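Local coordinates for protein eukaryotic peptide chain release factor GTP-binding subunit (Schizosaccharomyces pombe, PDB 1R5B) that is the GTP-binding subunit (eRF3) of a eukaryotic peptide chain release factor, with a P-loop GTP-binding domain followed by two beta-rich domains, at residues Gly61-Leu66 / Gln237-Arg242; Leu150-Arg155 / Leu184-Asn189; Lys190-Ser195 / Pro230-Thr235; Val196-Glu201 / Ser246-Tyr251. All blocks are in the same frame, centred on the assembly; numbering follows the deposited sequence.

How the contacts relate
All four contacts lie in the GTP-binding domain. Contact 2 pairs two neighbouring parallel strands, 147-153 and 184-189, in its central sheet. Contact 3, its centre about 11 Å away, joins the loops that follow strands 184-189 and 226-230; Val231 N meets Ile188 O there, probably as a hydrogen bond. Contacts 1 and 4 set the continuation of the second loop against helix 56-66 and the start of helix 200-218. Contacts 3 and 4, about 10 Å apart between centres, meet through Met191 O and Trp198 N and through Pro230 packing against Trp198. Asn238 ND2 of contact 1 reaches Pro230 O at 2.6 Å. Helix 56-66, whose first residues fit the end of a Walker A pattern, also packs on Val151 and Val187 of contact 2.

Contact 1. Residues Gly61-Leu66 / Gln237-Arg242; sequences GNILFL and QNVKDR
The carboxamide of Asn62 is the flat group of this contact, and Val239 meets it at its nitrogen end: CG1 of Val239 comes within 3.3 Å of Asn62 ND2, the two side chains crossing obliquely. Over one face of the same amide stands a backbone carbonyl of the neighbouring loop, that of Ala233, as a packing contact. The side chain reaches this place because CG is anti to the backbone N (chi1 -172°), which swings the amide from the helix toward the loop. Val239 is the hub. Its CG1 occupies the crowded position between backbone N and carbonyl carbon (chi1 63°), while CG2 is anti to the N, so the two methyls part and serve different partners. Val239 CG2 packs against Ile63, 3.5 Å from Ile63 CG1. The CG1 methyl of Val239 turns to the Asn62 amide and to the CD1 methyl of Leu66, one helical turn further on. Beyond them Lys240, extended along its whole length, runs beside the end of the helix with its CD 3.9 Å from Leu66 O. No hydrogen bond links the two segments; the loop is held instead by backbone bonds of Asn238 with Leu256 and Val239 with Leu257, at the start of helix 256-262, and Ile63 also touches Leu257 there. The arrangement belongs to the P-loop GTPase fold: helix 56-66, whose first turn completes a sequence that fits the Walker A pattern, is packed along one side against the loop that comes after the last strand of the sheet.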
# COMPACT_ATOMS: atom_id res chain seq x y z
N GLY A 61 11.37 13.89 -13.16
CA GLY A 61 12.72 14.34 -12.88
C GLY A 61 12.79 15.13 -11.59
O GLY A 61 13.71 14.97 -10.79
N ASN A 62 11.80 16.00 -11.40
CA ASN A 62 11.77 16.86 -10.22
C ASN A 62 11.45 16.05 -8.95
O ASN A 62 11.89 16.40 -7.85
CB ASN A 62 10.76 17.99 -10.46
CG ASN A 62 10.78 19.05 -9.38
OD1 ASN A 62 11.71 19.89 -9.30
ND2 ASN A 62 9.75 19.04 -8.54
N ILE A 63 10.70 14.97 -9.11
CA ILE A 63 10.42 14.07 -8.00
C ILE A 63 11.72 13.38 -7.64
O ILE A 63 12.07 13.34 -6.49
CB ILE A 63 9.32 13.05 -8.34
CG1 ILE A 63 7.96 13.74 -8.28
CG2 ILE A 63 9.32 11.89 -7.36
CD1 ILE A 63 6.83 12.91 -8.84
N LEU A 64 12.46 12.90 -8.63
CA LEU A 64 13.72 12.22 -8.36
C LEU A 64 14.68 13.15 -7.64
O LEU A 64 15.44 12.70 -6.78
CB LEU A 64 14.37 11.71 -9.65
CG LEU A 64 13.61 10.54 -10.29
CD1 LEU A 64 14.10 10.25 -11.70
CD2 LEU A 64 13.71 9.29 -9.42
N PHE A 65 14.62 14.44 -7.97
CA PHE A 65 15.55 15.40 -7.41
C PHE A 65 15.19 15.75 -5.97
O PHE A 65 16.05 15.70 -5.09
CB PHE A 65 15.58 16.68 -8.25
CG PHE A 65 16.34 17.81 -7.61
CD1 PHE A 65 17.65 17.63 -7.16
CD2 PHE A 65 15.76 19.07 -7.46
CE1 PHE A 65 18.35 18.67 -6.57
CE2 PHE A 65 16.47 20.12 -6.88
CZ PHE A 65 17.76 19.92 -6.43
N LEU A 66 13.93 16.09 -5.73
CA LEU A 66 13.48 16.51 -4.40
C LEU A 66 13.55 15.37 -3.39
O LEU A 66 13.65 15.60 -2.18
CB LEU A 66 12.06 17.04 -4.46
CG LEU A 66 12.00 18.37 -5.19
CD1 LEU A 66 10.60 18.60 -5.61
CD2 LEU A 66 12.49 19.51 -4.32
N GLN A 237 6.66 23.18 -6.49
CA GLN A 237 5.63 23.56 -5.53
C GLN A 237 4.50 22.52 -5.51
O GLN A 237 3.93 22.17 -6.55
CB GLN A 237 5.10 24.95 -5.85
CG GLN A 237 6.06 26.04 -5.43
CD GLN A 237 5.75 27.38 -6.08
OE1 GLN A 237 5.15 27.43 -7.17
NE2 GLN A 237 6.15 28.46 -5.41
N ASN A 238 4.21 22.04 -4.31
CA ASN A 238 3.18 21.03 -4.06
C ASN A 238 3.52 19.65 -4.60
O ASN A 238 2.63 18.83 -4.72
CB ASN A 238 1.81 21.48 -4.57
CG ASN A 238 0.66 20.92 -3.73
OD1 ASN A 238 0.64 21.07 -2.51
ND2 ASN A 238 -0.27 20.26 -4.39
N VAL A 239 4.79 19.39 -4.90
CA VAL A 239 5.20 18.06 -5.34
C VAL A 239 5.58 17.27 -4.11
O VAL A 239 4.94 16.26 -3.83
CB VAL A 239 6.29 18.05 -6.49
CG1 VAL A 239 7.54 18.66 -6.06
CG2 VAL A 239 6.61 16.64 -6.93
N LYS A 240 6.58 17.74 -3.36
CA LYS A 240 7.00 17.09 -2.12
C LYS A 240 6.41 17.82 -0.91
O LYS A 240 5.75 17.21 -0.08
CB LYS A 240 8.52 17.06 -1.99
CG LYS A 240 9.00 16.17 -0.83
CD LYS A 240 10.37 16.54 -0.32
CE LYS A 240 10.80 15.57 0.78
NZ LYS A 240 11.96 16.10 1.56
N ASP A 241 6.68 19.11 -0.81
CA ASP A 241 6.12 19.91 0.28
C ASP A 241 4.83 20.55 -0.21
O ASP A 241 4.66 20.75 -1.41
CB ASP A 241 7.11 21.00 0.71
CG ASP A 241 8.46 20.44 1.14
OD1 ASP A 241 9.47 21.15 0.96
OD2 ASP A 241 8.63 19.32 1.66
N ARG A 242 3.91 20.86 0.69
CA ARG A 242 2.70 21.59 0.30
C ARG A 242 3.08 22.97 -0.19
O ARG A 242 4.05 23.55 0.28
CB ARG A 242 1.75 21.76 1.48
CG ARG A 242 1.06 20.51 1.96
CD ARG A 242 0.30 20.74 3.26
NE ARG A 242 -0.96 19.99 3.34
CZ ARG A 242 -1.15 18.90 4.09
NH1 ARG A 242 -0.19 18.43 4.87
NH2 ARG A 242 -2.33 18.29 4.07

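Contact 2. Residues Leu150-Arg155 / Leu184-Asn189; sequences LVISAR and LVVVIN
Strands 147-153 and 184-189 are neighbouring parallel strands of the central sheet of a P-loop GTPase domain, joined by a beta-alpha-beta crossover that includes helix 169-178. The axes of the short strand segments approach to 4.7 Å at 26°. Leu150 N gives to Val185 O at 2.7 Å, and Leu150 O accepts from Val187 N at 2.8 Å. Ile152 repeats the pattern: its N donates to Val187 O at 2.9 Å in a straight bond (180°), and its O takes Asn189 N nearly along the C=O axis. The last bond, Ala154 N to Asn189 O, is bent to 145°, with the donor above the carbonyl plane. On one, wholly aliphatic face Leu150, Ile152, Val186 and Ile188 meet helices 169-178 and 200-218; Ala154 CB extends this face, 3.6 Å from Ile188 CG2. On the other, which turns polar at Ser153 and Asn189, Val151 and Val187 touch Leu59 of helix 56-66, and Val151 CG1 lies beside Asn189 CB at 3.9 Å. Ser153 OG closes an ST turn with Arg155 N and bonds Glu158. All five bonds between the segments are backbone to backbone, so the buried N-H and C=O groups they use are satisfied without side chains.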
# COMPACT_ATOMS: atom_id res chain seq x y z
N LEU A 150 -2.17 11.22 -14.54
CA LEU A 150 -2.36 11.97 -15.79
C LEU A 150 -1.92 13.41 -15.53
O LEU A 150 -2.48 14.07 -14.67
CB LEU A 150 -3.82 11.91 -16.24
CG LEU A 150 -4.24 12.73 -17.46
CD1 LEU A 150 -3.53 12.24 -18.70
CD2 LEU A 150 -5.75 12.64 -17.66
N VAL A 151 -0.90 13.88 -16.26
CA VAL A 151 -0.37 15.23 -16.07
C VAL A 151 -0.93 16.15 -17.13
O VAL A 151 -0.76 15.91 -18.32
CB VAL A 151 1.17 15.25 -16.12
CG1 VAL A 151 1.70 16.60 -15.66
CG2 VAL A 151 1.74 14.13 -15.24
N ILE A 152 -1.63 17.19 -16.68
CA ILE A 152 -2.30 18.14 -17.57
C ILE A 152 -1.73 19.54 -17.37
O ILE A 152 -1.48 19.96 -16.25
CB ILE A 152 -3.82 18.16 -17.30
CG1 ILE A 152 -4.45 16.78 -17.56
CG2 ILE A 152 -4.52 19.22 -18.15
CD1 ILE A 152 -4.54 16.38 -19.03
N SER A 153 -1.50 20.26 -18.47
CA SER A 153 -1.05 21.64 -18.39
C SER A 153 -2.22 22.57 -18.11
O SER A 153 -3.26 22.47 -18.76
CB SER A 153 -0.38 22.07 -19.69
OG SER A 153 -0.14 23.47 -19.68
N ALA A 154 -2.02 23.49 -17.17
CA ALA A 154 -3.03 24.48 -16.81
C ALA A 154 -2.86 25.77 -17.60
O ALA A 154 -3.73 26.63 -17.56
CB ALA A 154 -2.97 24.77 -15.32
N ARG A 155 -1.75 25.92 -18.31
CA ARG A 155 -1.51 27.10 -19.15
C ARG A 155 -2.68 27.35 -20.12
O ARG A 155 -3.19 26.42 -20.72
CB ARG A 155 -0.22 26.93 -19.94
CG ARG A 155 0.20 28.14 -20.80
CD ARG A 155 1.04 27.79 -22.02
NE ARG A 155 2.22 26.99 -21.66
CZ ARG A 155 3.48 27.28 -21.97
NH1 ARG A 155 3.80 28.36 -22.68
NH2 ARG A 155 4.45 26.45 -21.57
N LEU A 184 -7.77 7.35 -11.01
CA LEU A 184 -6.82 8.17 -11.72
C LEU A 184 -6.41 9.35 -10.85
O LEU A 184 -7.26 10.06 -10.33
CB LEU A 184 -7.48 8.66 -13.01
CG LEU A 184 -6.61 9.33 -14.05
CD1 LEU A 184 -5.53 8.40 -14.51
CD2 LEU A 184 -7.47 9.75 -15.22
N VAL A 185 -5.12 9.54 -10.70
CA VAL A 185 -4.58 10.77 -10.12
C VAL A 185 -4.29 11.75 -11.28
O VAL A 185 -3.54 11.42 -12.19
CB VAL A 185 -3.30 10.51 -9.33
CG1 VAL A 185 -2.75 11.80 -8.76
CG2 VAL A 185 -3.57 9.50 -8.21
N VAL A 186 -4.91 12.92 -11.22
CA VAL A 186 -4.79 13.92 -12.27
C VAL A 186 -4.06 15.12 -11.68
O VAL A 186 -4.57 15.78 -10.77
CB VAL A 186 -6.18 14.36 -12.78
CG1 VAL A 186 -6.05 15.55 -13.75
CG2 VAL A 186 -6.89 13.23 -13.44
N VAL A 187 -2.87 15.38 -12.19
CA VAL A 187 -2.03 16.46 -11.71
C VAL A 187 -2.16 17.67 -12.65
O VAL A 187 -1.84 17.59 -13.84
CB VAL A 187 -0.58 15.93 -11.55
CG1 VAL A 187 0.41 17.01 -11.63
CG2 VAL A 187 -0.45 15.19 -10.21
N ILE A 188 -2.69 18.77 -12.13
CA ILE A 188 -2.81 19.99 -12.89
C ILE A 188 -1.48 20.76 -12.73
O ILE A 188 -1.22 21.35 -11.68
CB ILE A 188 -4.00 20.86 -12.38
CG1 ILE A 188 -5.33 20.08 -12.39
CG2 ILE A 188 -4.13 22.13 -13.21
CD1 ILE A 188 -5.77 19.59 -13.70
N ASN A 189 -0.66 20.74 -13.78
CA ASN A 189 0.72 21.26 -13.74
C ASN A 189 0.81 22.70 -14.24
O ASN A 189 -0.16 23.24 -14.77
CB ASN A 189 1.60 20.34 -14.59
CG ASN A 189 3.09 20.56 -14.37
OD1 ASN A 189 3.90 20.34 -15.27
ND2 ASN A 189 3.46 20.98 -13.18

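Contact 3. Residues Lys190-Ser195 / Pro230-Thr235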
# COMPACT_ATOMS: atom_id res chain seq x y z
N LYS A 190 1.97 23.33 -14.04
CA LYS A 190 2.25 24.69 -14.49
C LYS A 190 1.40 25.76 -13.82
O LYS A 190 1.09 26.78 -14.43
CB LYS A 190 2.13 24.80 -16.02
CG LYS A 190 2.83 23.68 -16.79
CD LYS A 190 2.98 24.07 -18.26
CE LYS A 190 3.94 23.18 -19.02
NZ LYS A 190 3.60 23.17 -20.47
N MET A 191 1.05 25.55 -12.56
CA MET A 191 0.24 26.51 -11.81
C MET A 191 0.98 27.85 -11.58
O MET A 191 0.34 28.87 -11.35
CB MET A 191 -0.21 25.90 -10.47
CG MET A 191 -1.18 24.71 -10.60
SD MET A 191 -2.78 25.06 -11.36
CE MET A 191 -3.40 26.29 -10.39
N ASP A 192 2.31 27.82 -11.65
CA ASP A 192 3.16 28.97 -11.41
C ASP A 192 3.26 29.94 -12.60
O ASP A 192 3.63 31.11 -12.43
CB ASP A 192 4.58 28.48 -11.07
CG ASP A 192 5.34 27.95 -12.31
OD1 ASP A 192 5.00 26.87 -12.82
OD2 ASP A 192 6.30 28.57 -12.83
N GLU A 193 2.94 29.45 -13.80
CA GLU A 193 3.17 30.18 -15.05
C GLU A 193 2.41 31.52 -15.14
O GLU A 193 1.45 31.73 -14.43
CB GLU A 193 2.82 29.29 -16.24
CG GLU A 193 3.94 28.33 -16.65
CD GLU A 193 3.88 27.94 -18.12
OE1 GLU A 193 3.00 28.44 -18.86
OE2 GLU A 193 4.72 27.11 -18.54
N PRO A 194 2.86 32.43 -16.00
CA PRO A 194 2.18 33.72 -16.19
C PRO A 194 0.64 33.69 -16.34
O PRO A 194 -0.06 34.49 -15.71
CB PRO A 194 2.81 34.24 -17.48
CG PRO A 194 4.19 33.66 -17.49
CD PRO A 194 4.08 32.32 -16.82
N SER A 195 0.12 32.78 -17.15
CA SER A 195 -1.30 32.73 -17.49
C SER A 195 -2.15 32.14 -16.36
O SER A 195 -3.36 32.38 -16.28
CB SER A 195 -1.50 31.90 -18.75
OG SER A 195 -1.04 30.57 -18.54
N PRO A 230 -3.18 20.36 -7.74
CA PRO A 230 -2.37 21.37 -8.40
C PRO A 230 -0.92 21.16 -8.01
O PRO A 230 -0.64 20.82 -6.85
CB PRO A 230 -2.91 22.67 -7.83
CG PRO A 230 -3.35 22.31 -6.47
CD PRO A 230 -3.80 20.89 -6.52
N VAL A 231 -0.04 21.29 -8.99
CA VAL A 231 1.40 21.33 -8.78
C VAL A 231 2.06 22.27 -9.79
O VAL A 231 1.44 22.74 -10.75
CB VAL A 231 2.06 19.95 -8.95
CG1 VAL A 231 1.32 18.88 -8.15
CG2 VAL A 231 2.11 19.55 -10.42
N SER A 232 3.34 22.54 -9.54
CA SER A 232 4.22 23.12 -10.53
C SER A 232 5.53 22.34 -10.49
O SER A 232 6.28 22.42 -9.52
CB SER A 232 4.46 24.59 -10.26
OG SER A 232 5.57 25.05 -11.03
N ALA A 233 5.80 21.61 -11.56
CA ALA A 233 6.95 20.72 -11.66
C ALA A 233 8.23 21.51 -11.84
O ALA A 233 9.32 21.02 -11.50
CB ALA A 233 6.76 19.74 -12.82
N TYR A 234 8.12 22.72 -12.37
CA TYR A 234 9.27 23.58 -12.57
C TYR A 234 9.80 24.00 -11.21
O TYR A 234 10.96 23.74 -10.90
CB TYR A 234 8.90 24.80 -13.43
CG TYR A 234 10.09 25.68 -13.79
CD1 TYR A 234 11.06 25.24 -14.69
CD2 TYR A 234 10.25 26.95 -13.22
CE1 TYR A 234 12.16 26.03 -15.01
CE2 TYR A 234 11.35 27.75 -13.54
CZ TYR A 234 12.29 27.29 -14.43
OH TYR A 234 13.38 28.07 -14.76
N THR A 235 8.95 24.60 -10.39
CA THR A 235 9.36 25.09 -9.06
C THR A 235 9.32 24.03 -7.98
O THR A 235 9.78 24.27 -6.87
CB THR A 235 8.47 26.26 -8.61
OG1 THR A 235 7.13 25.80 -8.39
CG2 THR A 235 8.34 27.33 -9.70
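Asp192 lays its carboxylate over the side chain of Ser232, whose OG donates to Asp192 OD1 at 2.6 Å. The donor stands well above the carboxylate plane, 62° out of it. Two torsions set up the meeting: Asp192 CG sits in the crowded position between backbone N and carbonyl carbon (chi1 74°), and Ser232 OG is anti to its own N (chi1 166°). The second carboxylate oxygen, OD2 of Asp192, slides past Thr235 and lies 3.9 Å from the CG2 methyl of Thr235. Ser232 OG also receives a weak bond from Thr235 N, so this hydroxyl links Asp192, more loosely, to the backbone of Thr235. A short hydroxyl bond of this kind would probably stabilise the charged carboxylate. One residue earlier, Met191 bends at chi2 and chi3 and brings its CG to 3.9 Å from Pro230 CB, with Val231 O at 3.3 Å from the same CG. Its backbone N gives a weak bond to Val231 O. Lys190 to Glu193 form a type I beta turn, and Lys190 sends its NZ elsewhere, to Asp53 O and the carboxylate of Glu158. Together with Asn189, this loop spells the NKxD motif of P-loop GTPases, and Ser232-Ala233 fit the position of their SA motif; in relatives the two loops adjoin the nucleotide-base pocket. Both loops leave the C-terminal ends of adjacent strands, 184-189 and 226-230: Val231 covers Val187, Ala233 rests on Thr58 and Leu59 of helix 56-66, and Met191 and Pro230 share Tyr203 of helix 200-218.

Contact 4. Residues Val196-Glu201 / Ser246-Tyr251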
# COMPACT_ATOMS: atom_id res chain seq x y z
N VAL A 196 -1.50 31.33 -15.53
CA VAL A 196 -2.07 30.79 -14.31
C VAL A 196 -1.23 31.31 -13.17
O VAL A 196 -0.02 31.08 -13.16
CB VAL A 196 -1.92 29.26 -14.27
CG1 VAL A 196 -2.87 28.64 -13.23
CG2 VAL A 196 -2.13 28.66 -15.65
N GLN A 197 -1.82 31.99 -12.20
CA GLN A 197 -0.98 32.45 -11.08
C GLN A 197 -1.51 31.88 -9.78
O GLN A 197 -1.84 32.61 -8.85
CB GLN A 197 -0.87 33.96 -11.09
CG GLN A 197 -0.03 34.43 -12.27
CD GLN A 197 0.27 35.91 -12.25
OE1 GLN A 197 -0.22 36.65 -13.09
NE2 GLN A 197 1.08 36.35 -11.29
N TRP A 198 -1.56 30.56 -9.76
CA TRP A 198 -2.24 29.79 -8.73
C TRP A 198 -3.68 30.29 -8.58
O TRP A 198 -4.24 30.32 -7.49
CB TRP A 198 -1.46 29.85 -7.40
CG TRP A 198 -0.18 29.07 -7.45
CD1 TRP A 198 1.07 29.55 -7.76
CD2 TRP A 198 -0.01 27.67 -7.20
NE1 TRP A 198 1.99 28.53 -7.72
CE2 TRP A 198 1.35 27.37 -7.37
CE3 TRP A 198 -0.89 26.64 -6.84
CZ2 TRP A 198 1.86 26.08 -7.20
CZ3 TRP A 198 -0.38 25.36 -6.67
CH2 TRP A 198 0.98 25.09 -6.85
N SER A 199 -4.28 30.66 -9.71
CA SER A 199 -5.65 31.12 -9.70
C SER A 199 -6.56 29.94 -9.37
O SER A 199 -6.52 28.93 -10.06
CB SER A 199 -6.03 31.69 -11.06
OG SER A 199 -7.44 31.77 -11.19
N GLU A 200 -7.36 30.08 -8.32
CA GLU A 200 -8.41 29.11 -8.04
C GLU A 200 -9.45 29.05 -9.18
O GLU A 200 -10.02 27.99 -9.42
CB GLU A 200 -9.12 29.41 -6.72
CG GLU A 200 -9.83 28.20 -6.13
CD GLU A 200 -10.66 28.51 -4.90
OE1 GLU A 200 -10.83 29.70 -4.53
OE2 GLU A 200 -11.17 27.54 -4.30
N GLU A 201 -9.70 30.16 -9.87
CA GLU A 201 -10.61 30.16 -11.02
C GLU A 201 -10.13 29.25 -12.15
O GLU A 201 -10.94 28.57 -12.76
CB GLU A 201 -10.81 31.57 -11.59
CG GLU A 201 -12.11 32.23 -11.17
CD GLU A 201 -11.89 33.21 -10.03
OE1 GLU A 201 -11.26 32.80 -9.03
OE2 GLU A 201 -12.33 34.39 -10.14
N SER A 246 1.20 31.62 1.41
CA SER A 246 1.44 32.88 0.71
C SER A 246 1.36 32.71 -0.81
O SER A 246 0.92 33.62 -1.52
CB SER A 246 2.79 33.49 1.11
OG SER A 246 3.85 33.01 0.30
N VAL A 247 1.77 31.54 -1.30
CA VAL A 247 1.74 31.22 -2.73
C VAL A 247 0.34 30.82 -3.23
O VAL A 247 -0.09 31.22 -4.31
CB VAL A 247 2.76 30.10 -3.08
CG1 VAL A 247 2.68 29.71 -4.54
CG2 VAL A 247 4.17 30.56 -2.74
N CYS A 248 -0.37 30.02 -2.43
CA CYS A 248 -1.69 29.51 -2.80
C CYS A 248 -2.49 29.28 -1.52
O CYS A 248 -2.42 28.21 -0.91
CB CYS A 248 -1.53 28.22 -3.61
SG CYS A 248 -3.07 27.36 -4.01
N PRO A 249 -3.23 30.30 -1.10
CA PRO A 249 -3.99 30.24 0.16
C PRO A 249 -5.16 29.26 0.15
O PRO A 249 -5.53 28.75 1.22
CB PRO A 249 -4.53 31.67 0.34
CG PRO A 249 -3.95 32.51 -0.76
CD PRO A 249 -3.39 31.59 -1.79
N TRP A 250 -5.73 28.99 -1.02
CA TRP A 250 -7.00 28.27 -1.14
C TRP A 250 -6.87 26.75 -1.15
O TRP A 250 -7.77 26.06 -0.67
CB TRP A 250 -7.79 28.74 -2.37
CG TRP A 250 -6.99 28.78 -3.63
CD1 TRP A 250 -6.34 29.86 -4.16
CD2 TRP A 250 -6.73 27.69 -4.52
NE1 TRP A 250 -5.70 29.51 -5.32
CE2 TRP A 250 -5.92 28.18 -5.57
CE3 TRP A 250 -7.11 26.34 -4.55
CZ2 TRP A 250 -5.48 27.38 -6.63
CZ3 TRP A 250 -6.68 25.54 -5.60
CH2 TRP A 250 -5.87 26.06 -6.62
N TYR A 251 -5.77 26.22 -1.70
CA TYR A 251 -5.53 24.77 -1.68
C TYR A 251 -4.99 24.40 -0.32
O TYR A 251 -3.95 24.92 0.12
CB TYR A 251 -4.52 24.31 -2.73
CG TYR A 251 -4.33 22.81 -2.72
CD1 TYR A 251 -5.36 21.97 -3.14
CD2 TYR A 251 -3.15 22.22 -2.27
CE1 TYR A 251 -5.21 20.58 -3.14
CE2 TYR A 251 -2.99 20.83 -2.26
CZ TYR A 251 -4.03 20.02 -2.70
OH TYR A 251 -3.91 18.64 -2.69
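Val247 begins the contact by placing its CG1 methyl, anti to the backbone N, over one face of the Trp198 indole: it stands 3.7 Å from the centroid of the five-membered ring, a CH-pi contact, and 3.5 Å from Trp198 NE1. That nitrogen makes a weak hydrogen bond to Gln237 OE1. Cys248 follows with its SG anti to the backbone N and 3.6 Å from Trp198 CE3, an oblique sulfur-aromatic approach. The same sulfur lies over the centre of Trp250, 3.3 Å above the indole plane, and so touches both tryptophans, Trp198 only obliquely. Helix 200-218 of the GTPase domain starts against this loop: Ser199 is its N-cap, with OG bonded to Arg202 N, and the preceding Trp198 has a left-handed backbone conformation that turns the chain into the helix. Trp250, its CG in the crowded position (chi1 49°), reaches back to this start. NE1 donates to Trp198 O at 2.7 Å with an N-H...O angle of 145°, and the oxygen lies almost in the indole plane. On the face opposite Cys248, Glu200 CB stands 3.5 Å from the centroid of the five-membered ring. The Glu200 chain runs on, extended, with CG over CD2, toward the CB end of the tryptophan, its carboxylate plane about 10° from the indole. Tyr251 packs on Lys227, Met229 and Pro230 of strand 226-230, and its hydroxyl bonds Pro254 O.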